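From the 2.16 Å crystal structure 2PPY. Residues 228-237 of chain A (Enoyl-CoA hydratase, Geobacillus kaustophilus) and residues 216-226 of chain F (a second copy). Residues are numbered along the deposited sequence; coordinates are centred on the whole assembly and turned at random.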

# COMPACT_ATOMS: atom_id res chain seq x y z
N ASN A 228 -10.84 -0.74 0.03
CA ASN A 228 -11.75 -0.04 0.93
C ASN A 228 -11.73 1.48 0.82
O ASN A 228 -12.75 2.13 1.06
CB ASN A 228 -11.51 -0.47 2.39
CG ASN A 228 -12.68 -0.13 3.30
OD1 ASN A 228 -12.53 0.57 4.30
ND2 ASN A 228 -13.87 -0.63 2.95
N VAL A 229 -10.59 2.07 0.47
CA VAL A 229 -10.54 3.52 0.31
C VAL A 229 -10.64 3.92 -1.16
O VAL A 229 -10.98 5.06 -1.48
CB VAL A 229 -9.26 4.14 0.93
CG1 VAL A 229 -9.36 4.10 2.45
CG2 VAL A 229 -8.02 3.41 0.45
N ALA A 230 -10.33 2.97 -2.05
CA ALA A 230 -10.41 3.23 -3.48
C ALA A 230 -11.85 3.56 -3.84
O ALA A 230 -12.13 4.43 -4.67
CB ALA A 230 -9.96 2.00 -4.27
N ILE A 231 -12.78 2.85 -3.21
CA ILE A 231 -14.18 3.08 -3.47
C ILE A 231 -14.60 4.44 -2.90
O ILE A 231 -15.58 5.03 -3.35
CB ILE A 231 -15.02 1.92 -2.89
CG1 ILE A 231 -14.60 0.61 -3.58
CG2 ILE A 231 -16.51 2.19 -3.09
CD1 ILE A 231 -15.25 -0.64 -3.04
N ARG A 232 -13.85 4.95 -1.93
CA ARG A 232 -14.16 6.27 -1.38
C ARG A 232 -13.80 7.32 -2.45
O ARG A 232 -14.52 8.29 -2.65
CB ARG A 232 -13.35 6.55 -0.11
CG ARG A 232 -13.57 5.59 1.05
CD ARG A 232 -14.93 5.78 1.71
NE ARG A 232 -16.02 5.19 0.94
CZ ARG A 232 -16.21 3.88 0.79
NH1 ARG A 232 -17.22 3.44 0.06
NH2 ARG A 232 -15.38 3.03 1.38
N TYR A 233 -12.67 7.10 -3.12
CA TYR A 233 -12.21 8.01 -4.17
C TYR A 233 -13.23 7.98 -5.31
O TYR A 233 -13.57 9.01 -5.90
CB TYR A 233 -10.83 7.56 -4.66
CG TYR A 233 -10.27 8.29 -5.86
CD1 TYR A 233 -10.04 9.67 -5.84
CD2 TYR A 233 -9.93 7.59 -7.02
CE1 TYR A 233 -9.48 10.33 -6.94
CE2 TYR A 233 -9.38 8.23 -8.12
CZ TYR A 233 -9.15 9.60 -8.07
OH TYR A 233 -8.60 10.22 -9.16
N GLU A 234 -13.72 6.78 -5.60
CA GLU A 234 -14.71 6.57 -6.64
C GLU A 234 -16.01 7.26 -6.23
O GLU A 234 -16.74 7.78 -7.08
CB GLU A 234 -14.95 5.08 -6.82
CG GLU A 234 -16.29 4.70 -7.42
CD GLU A 234 -16.56 3.20 -7.32
OE1 GLU A 234 -15.91 2.43 -8.06
OE2 GLU A 234 -17.41 2.81 -6.49
N GLY A 235 -16.29 7.25 -4.93
CA GLY A 235 -17.51 7.86 -4.43
C GLY A 235 -17.52 9.37 -4.54
O GLY A 235 -18.58 9.97 -4.72
N GLU A 236 -16.35 9.99 -4.41
CA GLU A 236 -16.26 11.44 -4.51
C GLU A 236 -16.39 11.85 -5.97
O GLU A 236 -16.99 12.89 -6.29
CB GLU A 236 -14.92 11.94 -3.95
CG GLU A 236 -14.75 11.69 -2.46
CD GLU A 236 -15.99 12.04 -1.64
OE1 GLU A 236 -16.54 13.16 -1.81
OE2 GLU A 236 -16.42 11.19 -0.83
N LEU A 237 -15.83 11.04 -6.87
CA LEU A 237 -15.92 11.31 -8.29
C LEU A 237 -17.38 11.18 -8.70
O LEU A 237 -17.87 11.94 -9.55
CB LEU A 237 -15.05 10.33 -9.08
CG LEU A 237 -13.54 10.60 -9.03
CD1 LEU A 237 -12.77 9.33 -9.32
CD2 LEU A 237 -13.19 11.70 -10.02
N LYS F 216 -12.31 16.24 6.80
CA LYS F 216 -12.28 15.08 7.66
C LYS F 216 -12.19 13.81 6.81
O LYS F 216 -11.44 12.90 7.13
CB LYS F 216 -13.53 15.05 8.55
CG LYS F 216 -13.76 13.75 9.32
CD LYS F 216 -14.66 12.81 8.53
CE LYS F 216 -14.79 11.43 9.20
NZ LYS F 216 -15.55 11.43 10.47
N LEU F 217 -12.96 13.77 5.72
CA LEU F 217 -12.95 12.62 4.83
C LEU F 217 -11.60 12.52 4.12
O LEU F 217 -11.06 11.43 3.94
CB LEU F 217 -14.08 12.71 3.81
CG LEU F 217 -15.52 12.56 4.33
CD1 LEU F 217 -16.52 12.93 3.23
CD2 LEU F 217 -15.74 11.14 4.82
N ALA F 218 -11.05 13.67 3.73
CA ALA F 218 -9.77 13.72 3.03
C ALA F 218 -8.64 13.13 3.86
O ALA F 218 -7.83 12.35 3.35
CB ALA F 218 -9.43 15.17 2.67
N ILE F 219 -8.57 13.52 5.13
CA ILE F 219 -7.52 13.04 6.01
C ILE F 219 -7.70 11.62 6.53
O ILE F 219 -6.75 10.83 6.53
CB ILE F 219 -7.35 13.99 7.22
CG1 ILE F 219 -6.93 15.38 6.73
CG2 ILE F 219 -6.30 13.43 8.19
CD1 ILE F 219 -6.86 16.41 7.83
N MSE F 220 -8.90 11.26 6.97
CA MSE F 220 -9.12 9.93 7.53
C MSE F 220 -9.01 8.79 6.53
O MSE F 220 -8.56 7.70 6.88
CB MSE F 220 -10.46 9.86 8.26
CG MSE F 220 -10.54 10.73 9.51
SE MSE F 220 -8.96 10.61 10.65
CE MSE F 220 -9.13 8.76 11.20
N ASN F 221 -9.42 9.02 5.28
CA ASN F 221 -9.35 7.97 4.27
C ASN F 221 -8.09 8.12 3.42
O ASN F 221 -7.50 7.12 3.00
CB ASN F 221 -10.59 8.01 3.38
CG ASN F 221 -11.86 7.72 4.15
OD1 ASN F 221 -12.09 6.59 4.58
ND2 ASN F 221 -12.69 8.74 4.35
N GLY F 222 -7.68 9.36 3.20
CA GLY F 222 -6.49 9.62 2.41
C GLY F 222 -5.22 9.10 3.07
O GLY F 222 -4.23 8.84 2.39
N LYS F 223 -5.23 8.95 4.39
CA LYS F 223 -4.04 8.46 5.08
C LYS F 223 -3.74 7.00 4.76
O LYS F 223 -2.64 6.51 5.04
CB LYS F 223 -4.19 8.66 6.60
CG LYS F 223 -5.11 7.68 7.31
CD LYS F 223 -5.29 8.09 8.76
CE LYS F 223 -6.04 7.03 9.57
NZ LYS F 223 -5.23 5.79 9.74
N GLU F 224 -4.71 6.31 4.18
CA GLU F 224 -4.54 4.90 3.81
C GLU F 224 -3.99 4.76 2.39
O GLU F 224 -3.71 3.65 1.93
CB GLU F 224 -5.89 4.17 3.87
CG GLU F 224 -6.58 4.25 5.22
CD GLU F 224 -5.72 3.70 6.33
OE1 GLU F 224 -5.12 2.62 6.14
OE2 GLU F 224 -5.66 4.35 7.40
N MSE F 225 -3.82 5.88 1.69
CA MSE F 225 -3.35 5.85 0.31
C MSE F 225 -1.91 6.34 0.11
O MSE F 225 -1.39 7.10 0.92
CB MSE F 225 -4.25 6.73 -0.56
CG MSE F 225 -5.74 6.66 -0.27
SE MSE F 225 -6.74 8.07 -1.20
CE MSE F 225 -8.52 7.30 -1.10
N PRO F 226 -1.25 5.88 -0.97
CA PRO F 226 0.12 6.34 -1.22
C PRO F 226 -0.05 7.85 -1.45
O PRO F 226 -1.05 8.27 -2.03
CB PRO F 226 0.49 5.62 -2.52
CG PRO F 226 -0.35 4.35 -2.47
CD PRO F 226 -1.67 4.86 -1.95
O HOH W 1 -13.03 3.77 4.21

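Helix 228-237 of chain A runs roughly antiparallel to helix 216-222 of chain F, at 154° between their N-to-C directions. The axes approach no closer than 10.4 Å, and the nearest CA pair is Val A229 CA and Asn F221 CA, 6.1 Å apart. No direct hydrogen bond joins the stretches, so the direct contact is packing, supplemented by one bridging water.

Val A229 has the largest covered area, 87 Å². With chi1 at -72° (m), Val A229 CG1 lies 3.6 Å from Asn F221 O and 3.7 Å from Glu F224 CB. Met F225, a selenomethionine, closes the type I turn that begins at Gly F222; chi2 and chi3 are both t, so the chain extends from CB and delivers Met F225 CE to 3.8 Å from Val A229 CB and 3.3 Å from Val A229 O. Met F225 CE also lies 4.3 Å from Tyr A233 CB, one helical turn on, while the tyrosine ring, at chi1 t, leads away.

Asn F221 (chi1 m) folds back along its own helix: Asn F221 ND2 donates to Leu F217 O at 3.2 Å, with an N-H...acceptor angle of 149°. Asn F221 OD1 remains to accept from water 1 at 3.0 Å; that water also donates to Asn A228 OD1 at 3.2 Å, bridging the chains. Glu F224 turns its end away, where Glu F224 OE2 forms a salt bridge with Lys F223 NZ at 2.8 Å.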